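Local coordinates for cellulase (Soil metagenome, PDB 5I2U), which probably hydrolyses the beta-1,4-glucosidic bonds of cellulose, as a halotolerant TIM-barrel enzyme of glycoside hydrolase family 5, at residues 31-37 with 121-125; 115-119 with 150-156; 126-130 with 142-146; 156-160 with 187-193. All blocks are in the same frame, centred on the assembly; numbering follows the deposited sequence.

Contact 1. Residues 31-37 with 121-125; sequences SIVAQNG and NGIYV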
loop_
_atom_site.group_PDB
_atom_site.type_symbol
_atom_site.label_atom_id
_atom_site.label_comp_id
_atom_site.label_asym_id
_atom_site.label_seq_id
_atom_site.Cartn_x
_atom_site.Cartn_y
_atom_site.Cartn_z
ATOM N N SER A 31 -6.057 -18.829 6.954
ATOM C CA SER A 31 -5.732 -17.501 6.361
ATOM C C SER A 31 -4.829 -16.672 7.275
ATOM O O SER A 31 -4.760 -16.916 8.479
ATOM C CB SER A 31 -7.009 -16.725 6.049
ATOM O OG SER A 31 -7.578 -16.180 7.230
ATOM N N ILE A 32 -4.143 -15.703 6.680
ATOM C CA ILE A 32 -3.178 -14.844 7.391
ATOM C C ILE A 32 -3.844 -14.017 8.517
ATOM O O ILE A 32 -3.245 -13.806 9.576
ATOM C CB ILE A 32 -2.387 -13.940 6.391
ATOM C CG1 ILE A 32 -1.140 -13.301 7.032
ATOM C CG2 ILE A 32 -3.270 -12.863 5.766
ATOM C CD1 ILE A 32 0.043 -14.240 7.167
ATOM N N VAL A 33 -5.079 -13.569 8.284
ATOM C CA VAL A 33 -5.829 -12.790 9.268
ATOM C C VAL A 33 -6.297 -13.689 10.411
ATOM O O VAL A 33 -6.267 -13.257 11.571
ATOM C CB VAL A 33 -7.015 -12.015 8.633
ATOM C CG1 VAL A 33 -7.906 -11.387 9.704
ATOM C CG2 VAL A 33 -6.488 -10.943 7.698
ATOM N N ALA A 34 -6.728 -14.912 10.093
ATOM C CA ALA A 34 -7.001 -15.942 11.118
ATOM C C ALA A 34 -5.758 -16.226 11.979
ATOM O O ALA A 34 -5.829 -16.176 13.195
ATOM C CB ALA A 34 -7.515 -17.236 10.481
ATOM N N GLN A 35 -4.635 -16.517 11.326
ATOM C CA GLN A 35 -3.350 -16.740 11.998
ATOM C C GLN A 35 -2.826 -15.573 12.835
ATOM O O GLN A 35 -2.259 -15.809 13.896
ATOM C CB GLN A 35 -2.275 -17.104 10.967
ATOM N N ASN A 36 -2.993 -14.333 12.367
ATOM C CA ASN A 36 -2.380 -13.169 13.024
ATOM C C ASN A 36 -3.320 -12.182 13.733
ATOM O O ASN A 36 -2.877 -11.477 14.640
ATOM C CB ASN A 36 -1.506 -12.410 12.028
ATOM C CG ASN A 36 -0.292 -13.205 11.592
ATOM O OD1 ASN A 36 0.668 -13.352 12.342
ATOM N ND2 ASN A 36 -0.333 -13.731 10.382
ATOM N N GLY A 37 -4.595 -12.142 13.348
ATOM C CA GLY A 37 -5.572 -11.232 13.957
ATOM C C GLY A 37 -5.218 -9.753 13.832
ATOM O O GLY A 37 -4.729 -9.307 12.792
ATOM N N ASN A 121 -11.988 -13.388 2.270
ATOM C CA ASN A 121 -10.883 -14.315 1.975
ATOM C C ASN A 121 -9.748 -14.314 2.995
ATOM O O ASN A 121 -8.717 -14.910 2.749
ATOM C CB ASN A 121 -10.361 -14.058 0.563
ATOM C CG ASN A 121 -11.397 -14.383 -0.501
ATOM O OD1 ASN A 121 -11.677 -15.555 -0.763
ATOM N ND2 ASN A 121 -11.979 -13.350 -1.119
ATOM N N GLY A 122 -9.929 -13.632 4.123
ATOM C CA GLY A 122 -8.981 -13.700 5.229
ATOM C C GLY A 122 -7.637 -13.014 5.008
ATOM O O GLY A 122 -6.610 -13.482 5.516
ATOM N N ILE A 123 -7.623 -11.899 4.271
ATOM C CA ILE A 123 -6.383 -11.142 4.055
ATOM C C ILE A 123 -6.526 -9.673 4.464
ATOM O O ILE A 123 -7.640 -9.163 4.631
ATOM C CB ILE A 123 -5.863 -11.256 2.601
ATOM C CG1 ILE A 123 -6.878 -10.701 1.596
ATOM C CG2 ILE A 123 -5.532 -12.711 2.261
ATOM C CD1 ILE A 123 -6.246 -10.256 0.290
ATOM N N TYR A 124 -5.375 -9.017 4.637
ATOM C CA TYR A 124 -5.325 -7.620 5.035
ATOM C C TYR A 124 -5.552 -6.751 3.810
ATOM O O TYR A 124 -5.264 -7.159 2.665
ATOM C CB TYR A 124 -3.986 -7.279 5.740
ATOM C CG TYR A 124 -3.834 -8.002 7.066
ATOM C CD1 TYR A 124 -4.343 -7.451 8.248
ATOM C CD2 TYR A 124 -3.224 -9.253 7.136
ATOM C CE1 TYR A 124 -4.240 -8.124 9.456
ATOM C CE2 TYR A 124 -3.104 -9.923 8.341
ATOM C CZ TYR A 124 -3.627 -9.360 9.496
ATOM O OH TYR A 124 -3.520 -10.025 10.686
ATOM N N VAL A 125 -6.070 -5.549 4.055
ATOM C CA VAL A 125 -6.401 -4.644 2.984
ATOM C C VAL A 125 -6.032 -3.220 3.365
ATOM O O VAL A 125 -6.357 -2.751 4.472
ATOM C CB VAL A 125 -7.890 -4.768 2.577
ATOM C CG1 VAL A 125 -8.828 -4.505 3.754
ATOM C CG2 VAL A 125 -8.198 -3.842 1.411
#
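Ser31 leads with its side chain: its CB stands 3.3 Å from Gly122 O. Its OG accepts the backbone N of Ala34 at 3.2 Å, an ST motif at the start of helix 32-36. Ile32 follows with its CG2 branch, which reaches Gly122 O and packs 3.9 Å from Tyr124 CD2, the two side chains crossing at about a right angle. Val33 contributes both backbone and side chain. Its N donates to Gly122 O at 3.2 Å, from above the carbonyl plane rather than on a lone pair. Gly122, with positive phi, is the C-prime residue of the Schellman motif that ends helix 104-120, and the chain then enters strand 124-130 of the TIM barrel, so the short N-terminal helix lies against the barrel end where this strand begins. A chi1 of 171° leaves Val33 CG2 opposite the carbonyl carbon and over the Tyr124 ring, in a CH-pi contact 3.6 Å from the ring centroid and 12° off the normal. Asn36 touches Tyr124 OH through CB, while its ND2 turns back to Ile32 O within the helix and its OD1 accepts from Asn48 ND2. Gly37, with positive phi, leaves the helix and presents its carbonyl at the edge of the ring: Tyr124 OH donates to Gly37 O at only 2.5 Å, in the carbonyl plane and on a lone pair.

Contact 2. Residues 115-119 with 150-156; sequences IESAI and YGEYPNV. With MG (magnesium ion), chain H.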
loop_
_atom_site.group_PDB
_atom_site.type_symbol
_atom_site.label_atom_id
_atom_site.label_comp_id
_atom_site.label_asym_id
_atom_site.label_seq_id
_atom_site.Cartn_x
_atom_site.Cartn_y
_atom_site.Cartn_z
ATOM N N ILE A 115 -12.590 -4.334 -0.247
ATOM C CA ILE A 115 -12.516 -4.410 1.227
ATOM C C ILE A 115 -13.282 -5.628 1.724
ATOM O O ILE A 115 -12.748 -6.430 2.486
ATOM C CB ILE A 115 -13.058 -3.130 1.910
ATOM C CG1 ILE A 115 -12.174 -1.918 1.589
ATOM C CG2 ILE A 115 -13.115 -3.308 3.429
ATOM C CD1 ILE A 115 -12.871 -0.583 1.758
ATOM N N GLU A 116 -14.528 -5.761 1.272
ATOM C CA GLU A 116 -15.357 -6.910 1.632
ATOM C C GLU A 116 -14.676 -8.222 1.263
ATOM O O GLU A 116 -14.611 -9.132 2.083
ATOM C CB GLU A 116 -16.738 -6.826 0.981
ATOM C CG GLU A 116 -17.704 -5.871 1.678
ATOM C CD GLU A 116 -19.006 -5.695 0.909
ATOM O OE1 GLU A 116 -19.169 -6.312 -0.179
ATOM O OE2 GLU A 116 -19.872 -4.934 1.394
ATOM N N SER A 117 -14.148 -8.312 0.052
ATOM C CA SER A 117 -13.513 -9.551 -0.407
ATOM C C SER A 117 -12.258 -9.915 0.416
ATOM O O SER A 117 -11.996 -11.094 0.668
ATOM C CB SER A 117 -13.187 -9.472 -1.903
ATOM O OG SER A 117 -12.614 -10.686 -2.372
ATOM N N ALA A 118 -11.494 -8.904 0.828
ATOM C CA ALA A 118 -10.355 -9.123 1.722
ATOM C C ALA A 118 -10.799 -9.670 3.097
ATOM O O ALA A 118 -10.121 -10.512 3.689
ATOM C CB ALA A 118 -9.575 -7.828 1.895
ATOM N N ILE A 119 -11.935 -9.181 3.599
ATOM C CA ILE A 119 -12.548 -9.755 4.802
ATOM C C ILE A 119 -12.938 -11.210 4.516
ATOM O O ILE A 119 -12.535 -12.121 5.242
ATOM C CB ILE A 119 -13.756 -8.909 5.320
ATOM C CG1 ILE A 119 -13.253 -7.598 5.932
ATOM C CG2 ILE A 119 -14.574 -9.684 6.356
ATOM C CD1 ILE A 119 -14.307 -6.522 6.066
ATOM N N TYR A 150 -15.560 0.065 9.068
ATOM C CA TYR A 150 -14.647 -1.078 8.978
ATOM C C TYR A 150 -13.591 -1.183 10.079
ATOM O O TYR A 150 -12.775 -2.091 10.032
ATOM C CB TYR A 150 -13.950 -1.078 7.607
ATOM C CG TYR A 150 -14.853 -1.193 6.389
ATOM C CD1 TYR A 150 -15.648 -2.321 6.190
ATOM C CD2 TYR A 150 -14.866 -0.202 5.409
ATOM C CE1 TYR A 150 -16.457 -2.444 5.068
ATOM C CE2 TYR A 150 -15.665 -0.317 4.284
ATOM C CZ TYR A 150 -16.462 -1.443 4.114
ATOM O OH TYR A 150 -17.275 -1.558 3.002
ATOM N N GLY A 151 -13.616 -0.287 11.071
ATOM C CA GLY A 151 -12.542 -0.191 12.070
ATOM C C GLY A 151 -12.433 -1.322 13.085
ATOM O O GLY A 151 -11.398 -1.461 13.740
ATOM N N GLU A 152 -13.480 -2.144 13.204
ATOM C CA GLU A 152 -13.441 -3.321 14.088
ATOM C C GLU A 152 -12.817 -4.545 13.420
ATOM O O GLU A 152 -12.406 -5.472 14.118
ATOM C CB GLU A 152 -14.845 -3.662 14.610
ATOM C CG GLU A 152 -15.346 -2.673 15.656
ATOM C CD GLU A 152 -15.245 -3.192 17.076
ATOM O OE1 GLU A 152 -14.222 -3.839 17.428
ATOM O OE2 GLU A 152 -16.185 -2.940 17.857
ATOM N N TYR A 153 -12.745 -4.551 12.085
ATOM C CA TYR A 153 -12.116 -5.646 11.350
ATOM C C TYR A 153 -10.611 -5.528 11.439
ATOM O O TYR A 153 -10.053 -4.456 11.137
ATOM C CB TYR A 153 -12.549 -5.644 9.892
ATOM C CG TYR A 153 -14.020 -5.911 9.751
ATOM C CD1 TYR A 153 -14.518 -7.209 9.845
ATOM C CD2 TYR A 153 -14.921 -4.864 9.558
ATOM C CE1 TYR A 153 -15.872 -7.469 9.731
ATOM C CE2 TYR A 153 -16.282 -5.108 9.451
ATOM C CZ TYR A 153 -16.752 -6.417 9.536
ATOM O OH TYR A 153 -18.092 -6.685 9.435
ATOM N N PRO A 154 -9.931 -6.623 11.823
ATOM C CA PRO A 154 -8.458 -6.584 11.873
ATOM C C PRO A 154 -7.786 -6.505 10.497
ATOM O O PRO A 154 -6.610 -6.102 10.402
ATOM C CB PRO A 154 -8.102 -7.893 12.590
ATOM C CG PRO A 154 -9.211 -8.812 12.220
ATOM C CD PRO A 154 -10.451 -7.972 12.123
ATOM N N ASN A 155 -8.525 -6.842 9.445
ATOM C CA ASN A 155 -8.004 -6.772 8.056
ATOM C C ASN A 155 -7.564 -5.393 7.590
ATOM O O ASN A 155 -6.686 -5.280 6.737
ATOM C CB ASN A 155 -9.048 -7.234 7.047
ATOM C CG ASN A 155 -9.712 -8.526 7.442
ATOM O OD1 ASN A 155 -10.265 -8.622 8.536
ATOM N ND2 ASN A 155 -9.704 -9.506 6.550
ATOM N N VAL A 156 -8.172 -4.350 8.147
ATOM C CA VAL A 156 -8.137 -3.029 7.536
ATOM C C VAL A 156 -6.949 -2.215 8.013
ATOM O O VAL A 156 -6.749 -2.056 9.212
ATOM C CB VAL A 156 -9.462 -2.306 7.798
ATOM C CG1 VAL A 156 -9.421 -0.863 7.328
ATOM C CG2 VAL A 156 -10.588 -3.080 7.108
HETATM MG MG MG H . -9.843 -1.251 15.246
HETATM O O HOH W 1 -11.875 -0.970 16.475
HETATM O O HOH W 2 -9.969 -3.182 15.925
#
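Ile115 and Ile119, one turn apart on helix 104-120, each lay a methyl over a tyrosine ring of 150-156, the connection that leads from helix 136-150 into the next strand of the TIM barrel. The two isoleucines share a rotamer (chi1 -66° and -72°), but their different places on the helix bring different methyls to the rings. Ile115 CG2 rests over the centre of the Tyr150 ring, 3.7 Å from its centroid and 6° off the normal, while CD1 approaches Tyr150 CE2 at the rim. In Ile119 it is CD1 that lies over the middle of the Tyr153 ring, 3.8 Å from the centroid; these side chains meet at about a right angle. Replacing Tyr150 with an alanine is likely to leave the CG2 and CD1 methyls of Ile115 without their aromatic surface and open a gap beneath this helix. Asn155 crosses Ile119 CG1, and its ND2 comes 3.1 Å from Ala118 O as it donates to Ile123 O, the backbone just past the helix. Two successive type I turns, from Tyr150 to Tyr153 and from Tyr153 to Val156, shape the connection. On the first of them the Gly151 carbonyl binds the magnesium ion, with O at 2.2 Å.

Contact 3. Residues 126-130 with 142-146; sequences IIDFH and FFAGM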
loop_
_atom_site.group_PDB
_atom_site.type_symbol
_atom_site.label_atom_id
_atom_site.label_comp_id
_atom_site.label_asym_id
_atom_site.label_seq_id
_atom_site.Cartn_x
_atom_site.Cartn_y
_atom_site.Cartn_z
ATOM N N ILE A 126 -5.329 -2.549 2.453
ATOM C CA ILE A 126 -4.942 -1.168 2.654
ATOM C C ILE A 126 -5.969 -0.320 1.942
ATOM O O ILE A 126 -6.224 -0.529 0.764
ATOM C CB ILE A 126 -3.517 -0.856 2.109
ATOM C CG1 ILE A 126 -2.465 -1.646 2.906
ATOM C CG2 ILE A 126 -3.205 0.640 2.208
ATOM C CD1 ILE A 126 -1.104 -1.692 2.231
ATOM N N ILE A 127 -6.559 0.621 2.668
ATOM C CA ILE A 127 -7.452 1.615 2.087
ATOM C C ILE A 127 -6.620 2.854 1.854
ATOM O O ILE A 127 -6.291 3.561 2.801
ATOM C CB ILE A 127 -8.675 1.913 2.992
ATOM C CG1 ILE A 127 -9.509 0.635 3.207
ATOM C CG2 ILE A 127 -9.567 2.967 2.354
ATOM C CD1 ILE A 127 -10.573 0.769 4.271
ATOM N N ASP A 128 -6.301 3.100 0.583
ATOM C CA ASP A 128 -5.315 4.097 0.185
ATOM C C ASP A 128 -5.988 5.325 -0.473
ATOM O O ASP A 128 -6.620 5.233 -1.521
ATOM C CB ASP A 128 -4.222 3.437 -0.693
ATOM C CG ASP A 128 -3.462 4.425 -1.594
ATOM O OD1 ASP A 128 -3.201 5.583 -1.196
ATOM O OD2 ASP A 128 -3.103 4.006 -2.723
ATOM N N PHE A 129 -5.823 6.465 0.198
ATOM C CA PHE A 129 -6.281 7.763 -0.228
ATOM C C PHE A 129 -5.219 8.223 -1.182
ATOM O O PHE A 129 -4.216 8.817 -0.783
ATOM C CB PHE A 129 -6.377 8.654 1.013
ATOM C CG PHE A 129 -7.112 9.928 0.806
ATOM C CD1 PHE A 129 -8.502 9.952 0.838
ATOM C CD2 PHE A 129 -6.409 11.118 0.617
ATOM C CE1 PHE A 129 -9.187 11.142 0.669
ATOM C CE2 PHE A 129 -7.079 12.311 0.446
ATOM C CZ PHE A 129 -8.475 12.325 0.469
ATOM N N HIS A 130 -5.436 7.909 -2.455
ATOM C CA HIS A 130 -4.394 7.933 -3.462
ATOM C C HIS A 130 -4.240 9.338 -4.064
ATOM O O HIS A 130 -4.655 9.615 -5.199
ATOM C CB HIS A 130 -4.666 6.857 -4.515
ATOM C CG HIS A 130 -3.451 6.440 -5.283
ATOM N ND1 HIS A 130 -2.598 5.445 -4.852
ATOM C CD2 HIS A 130 -2.966 6.859 -6.470
ATOM C CE1 HIS A 130 -1.634 5.279 -5.735
ATOM N NE2 HIS A 130 -1.832 6.129 -6.726
ATOM N N PHE A 142 -13.632 11.115 4.643
ATOM C CA PHE A 142 -13.511 9.783 4.060
ATOM C C PHE A 142 -13.081 8.772 5.123
ATOM O O PHE A 142 -13.716 7.731 5.300
ATOM C CB PHE A 142 -12.512 9.769 2.890
ATOM C CG PHE A 142 -12.215 8.389 2.379
ATOM C CD1 PHE A 142 -13.209 7.640 1.757
ATOM C CD2 PHE A 142 -10.961 7.805 2.575
ATOM C CE1 PHE A 142 -12.959 6.359 1.310
ATOM C CE2 PHE A 142 -10.711 6.517 2.125
ATOM C CZ PHE A 142 -11.711 5.801 1.480
ATOM N N PHE A 143 -12.004 9.079 5.834
ATOM C CA PHE A 143 -11.473 8.111 6.797
ATOM C C PHE A 143 -12.367 7.921 8.025
ATOM O O PHE A 143 -12.411 6.820 8.571
ATOM C CB PHE A 143 -10.007 8.414 7.155
ATOM C CG PHE A 143 -9.036 7.926 6.110
ATOM C CD1 PHE A 143 -8.913 6.569 5.854
ATOM C CD2 PHE A 143 -8.259 8.813 5.364
ATOM C CE1 PHE A 143 -8.037 6.099 4.880
ATOM C CE2 PHE A 143 -7.385 8.349 4.392
ATOM C CZ PHE A 143 -7.277 6.990 4.154
ATOM N N ALA A 144 -13.089 8.970 8.436
ATOM C CA ALA A 144 -14.122 8.849 9.471
ATOM C C ALA A 144 -15.191 7.830 9.077
ATOM O O ALA A 144 -15.556 6.962 9.878
ATOM C CB ALA A 144 -14.765 10.206 9.766
ATOM N N GLY A 145 -15.645 7.903 7.828
ATOM C CA GLY A 145 -16.630 6.962 7.311
ATOM C C GLY A 145 -16.076 5.555 7.189
ATOM O O GLY A 145 -16.762 4.595 7.497
ATOM N N MET A 146 -14.839 5.435 6.718
ATOM C CA MET A 146 -14.165 4.135 6.632
ATOM C C MET A 146 -13.891 3.573 8.024
ATOM O O MET A 146 -14.074 2.383 8.260
ATOM C CB MET A 146 -12.852 4.240 5.838
ATOM C CG MET A 146 -13.006 4.465 4.335
ATOM S SD MET A 146 -13.794 3.136 3.402
ATOM C CE MET A 146 -15.451 3.808 3.228
#
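Strand 124-130 and helix 136-150 are the first two elements of a beta-alpha-beta unit of the TIM barrel, and Ile127 and Phe129 of the strand meet Phe142, Phe143 and Met146 of the helix in an interface of apolar side chains with no hydrogen bond across it. The short segments run nearly antiparallel (166°), their axes 10.9 Å apart. Ile127 CG2 meets the edge of the Phe142 ring, 3.7 Å from CZ, and its CD1 reaches Met146 SD. The rings of Phe129, Phe142 and Phe143 form an aromatic cluster. The Phe129 ring, turned to the far side of its backbone N (chi1 -167°), slides past Phe142, CD1 coming 3.7 Å from Phe142 CD2, the planes inclined at 36°. Phe143 reaches from the helix to the strand: its CE2 lies 3.5 Å from Phe129 CB, Phe142 CD2 sits over one face, and Val179 and Ile183 of helix 169-186 also touch it. Shortening Phe143 to an alanine is likely to open a gap against Phe129 CB and Ile127 O, and to leave Val179 and Ile183 short of a partner. The edge of the Phe143 ring meets the Ile127 carbonyl, CE1 lying 3.7 Å from O.

Contact 4. Residues 156-160 with 187-193; sequences VIYEI and DPDNIIL. With MG (magnesium ion), chain H.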
loop_
_atom_site.group_PDB
_atom_site.type_symbol
_atom_site.label_atom_id
_atom_site.label_comp_id
_atom_site.label_asym_id
_atom_site.label_seq_id
_atom_site.Cartn_x
_atom_site.Cartn_y
_atom_site.Cartn_z
ATOM N N VAL A 156 -8.172 -4.350 8.147
ATOM C CA VAL A 156 -8.137 -3.029 7.536
ATOM C C VAL A 156 -6.949 -2.215 8.013
ATOM O O VAL A 156 -6.749 -2.056 9.212
ATOM C CB VAL A 156 -9.462 -2.306 7.798
ATOM C CG1 VAL A 156 -9.421 -0.863 7.328
ATOM C CG2 VAL A 156 -10.588 -3.080 7.108
ATOM N N ILE A 157 -6.163 -1.741 7.042
ATOM C CA ILE A 157 -5.079 -0.780 7.244
ATOM C C ILE A 157 -5.444 0.494 6.471
ATOM O O ILE A 157 -5.923 0.417 5.340
ATOM C CB ILE A 157 -3.733 -1.345 6.713
ATOM C CG1 ILE A 157 -3.370 -2.631 7.450
ATOM C CG2 ILE A 157 -2.601 -0.319 6.824
ATOM C CD1 ILE A 157 -2.222 -3.396 6.841
ATOM N N TYR A 158 -5.203 1.653 7.069
ATOM C CA TYR A 158 -5.449 2.953 6.422
ATOM C C TYR A 158 -4.147 3.534 5.907
ATOM O O TYR A 158 -3.120 3.474 6.604
ATOM C CB TYR A 158 -6.050 3.938 7.429
ATOM C CG TYR A 158 -7.239 3.391 8.187
ATOM C CD1 TYR A 158 -8.483 3.243 7.568
ATOM C CD2 TYR A 158 -7.117 3.010 9.523
ATOM C CE1 TYR A 158 -9.578 2.736 8.267
ATOM C CE2 TYR A 158 -8.198 2.512 10.234
ATOM C CZ TYR A 158 -9.430 2.373 9.610
ATOM O OH TYR A 158 -10.495 1.871 10.320
ATOM N N GLU A 159 -4.174 4.089 4.697
ATOM C CA GLU A 159 -3.022 4.794 4.163
ATOM C C GLU A 159 -3.482 6.187 3.764
ATOM O O GLU A 159 -4.153 6.375 2.754
ATOM C CB GLU A 159 -2.420 4.050 2.991
ATOM C CG GLU A 159 -1.127 4.685 2.505
ATOM C CD GLU A 159 -0.524 3.973 1.325
ATOM O OE1 GLU A 159 -1.063 2.918 0.936
ATOM O OE2 GLU A 159 0.498 4.471 0.797
ATOM N N ILE A 160 -3.093 7.165 4.563
ATOM C CA ILE A 160 -3.798 8.444 4.595
ATOM C C ILE A 160 -3.417 9.444 3.498
ATOM O O ILE A 160 -4.162 10.389 3.241
ATOM C CB ILE A 160 -3.729 9.097 6.005
ATOM C CG1 ILE A 160 -2.301 9.462 6.418
ATOM C CG2 ILE A 160 -4.334 8.154 7.030
ATOM C CD1 ILE A 160 -2.254 10.354 7.634
ATOM N N ASP A 187 -11.490 4.377 15.579
ATOM C CA ASP A 187 -10.734 3.135 15.455
ATOM C C ASP A 187 -9.404 3.296 16.199
ATOM O O ASP A 187 -8.414 3.775 15.618
ATOM C CB ASP A 187 -10.504 2.817 13.975
ATOM C CG ASP A 187 -9.884 1.451 13.753
ATOM O OD1 ASP A 187 -9.588 0.729 14.735
ATOM O OD2 ASP A 187 -9.714 1.067 12.580
ATOM N N PRO A 188 -9.377 2.909 17.490
ATOM C CA PRO A 188 -8.189 3.197 18.291
ATOM C C PRO A 188 -6.965 2.336 17.965
ATOM O O PRO A 188 -5.850 2.780 18.247
ATOM C CB PRO A 188 -8.648 2.960 19.733
ATOM C CG PRO A 188 -9.865 2.104 19.638
ATOM C CD PRO A 188 -10.389 2.137 18.234
ATOM N N ASP A 189 -7.155 1.162 17.353
ATOM C CA ASP A 189 -6.058 0.166 17.243
ATOM C C ASP A 189 -5.478 -0.149 15.844
ATOM O O ASP A 189 -4.303 -0.553 15.770
ATOM C CB ASP A 189 -6.472 -1.153 17.918
ATOM C CG ASP A 189 -7.680 -1.783 17.274
ATOM O OD1 ASP A 189 -8.452 -1.066 16.607
ATOM O OD2 ASP A 189 -7.884 -2.993 17.441
ATOM N N ASN A 190 -6.260 0.012 14.765
ATOM C CA ASN A 190 -5.822 -0.444 13.436
ATOM C C ASN A 190 -4.668 0.386 12.892
ATOM O O ASN A 190 -4.495 1.550 13.264
ATOM C CB ASN A 190 -6.963 -0.457 12.413
ATOM C CG ASN A 190 -7.980 -1.546 12.678
ATOM O OD1 ASN A 190 -8.391 -1.747 13.808
ATOM N ND2 ASN A 190 -8.374 -2.265 11.642
ATOM N N ILE A 191 -3.892 -0.222 12.002
ATOM C CA ILE A 191 -2.660 0.403 11.512
ATOM C C ILE A 191 -3.006 1.575 10.596
ATOM O O ILE A 191 -3.952 1.487 9.810
ATOM C CB ILE A 191 -1.735 -0.566 10.716
ATOM C CG1 ILE A 191 -1.491 -1.898 11.455
ATOM C CG2 ILE A 191 -0.399 0.117 10.397
ATOM C CD1 ILE A 191 -0.835 -1.788 12.823
ATOM N N ILE A 192 -2.242 2.663 10.735
ATOM C CA ILE A 192 -2.328 3.823 9.863
ATOM C C ILE A 192 -0.964 4.029 9.244
ATOM O O ILE A 192 0.023 4.180 9.972
ATOM C CB ILE A 192 -2.702 5.116 10.614
ATOM C CG1 ILE A 192 -4.058 4.967 11.325
ATOM C CG2 ILE A 192 -2.754 6.276 9.621
ATOM C CD1 ILE A 192 -4.379 6.068 12.328
ATOM N N LEU A 193 -0.910 4.058 7.913
ATOM C CA LEU A 193 0.335 4.261 7.212
ATOM C C LEU A 193 0.436 5.716 6.800
ATOM O O LEU A 193 -0.514 6.270 6.250
ATOM C CB LEU A 193 0.391 3.354 5.995
ATOM C CG LEU A 193 0.155 1.855 6.211
ATOM C CD1 LEU A 193 0.402 1.150 4.884
ATOM C CD2 LEU A 193 1.041 1.249 7.289
HETATM MG MG MG H . -9.843 -1.251 15.246
HETATM O O HOH W 3 -4.595 -2.644 10.949
HETATM O O HOH W 2 -9.969 -3.182 15.925
HETATM O O HOH W 1 -11.875 -0.970 16.475
#
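Tyr158 and Glu159 pair in parallel with Ile192 and Leu193, joining adjacent TIM-barrel strands 156-159 and 192-194 of a beta-alpha-beta unit, and here the contact is tight. Tyr158 N donates to Ile191 O at 3.0 Å, Leu193 N returns a nearly straight bond to Tyr158 O, and Ile160 N closes the series on Leu193 O. Methyls fill both sides: Ile157 CG2 lies 3.6 Å from Leu193 CG, and Ile160 CG2 equally close to Ile192 CG2. Toward the magnesium ion the strands part. Water 3 fits between Val156 O and Ile191 N, and Asn190 ND2 donates to Val156 O at 2.9 Å, on a lone pair, as well as to Tyr153 O. This fixes the amide with OD1 on the metal, 2.1 Å away. Asp187 divides its carboxylate: OD1 binds magnesium, while the anti lone pair of OD2 takes Tyr158 OH at 2.5 Å, the ring and carboxylate planes 81° apart. Asp189 OD1, Gly151 O and waters 1 and 2 complete the six ligands; Pro188 and Asp189 are the more exposed part. The connecting helix 169-186 covers Tyr158, Ile160 and Ile192, Glu159 bonds Ser249 and forms a salt bridge with Arg89, Leu193 packs on strand 217-224, and strand 124-130 flanks the other edge of 156-159.

Overall arrangement
From the N terminus, contact 1 closes the longest loop, carrying residues 31-37 past the first two barrel strands to the start of strand 124-130. Contact 2 opens at 115-119, before contact 1 has closed, so these two cross; Val125 N on Asn155 O joins them directly. Contact 3 lies within the span of contact 2 and ties the rest of that strand to helix 136-150. Contact 4 begins at Val156, shared with contact 2, and closes the next beta-alpha-beta unit. The backbones of Ile127 and Ile157 bond contacts 3 and 4 as neighbouring strands, while magnesium joins the turn of contact 2 to Asp187, Asp189 and Asn190 of contact 4.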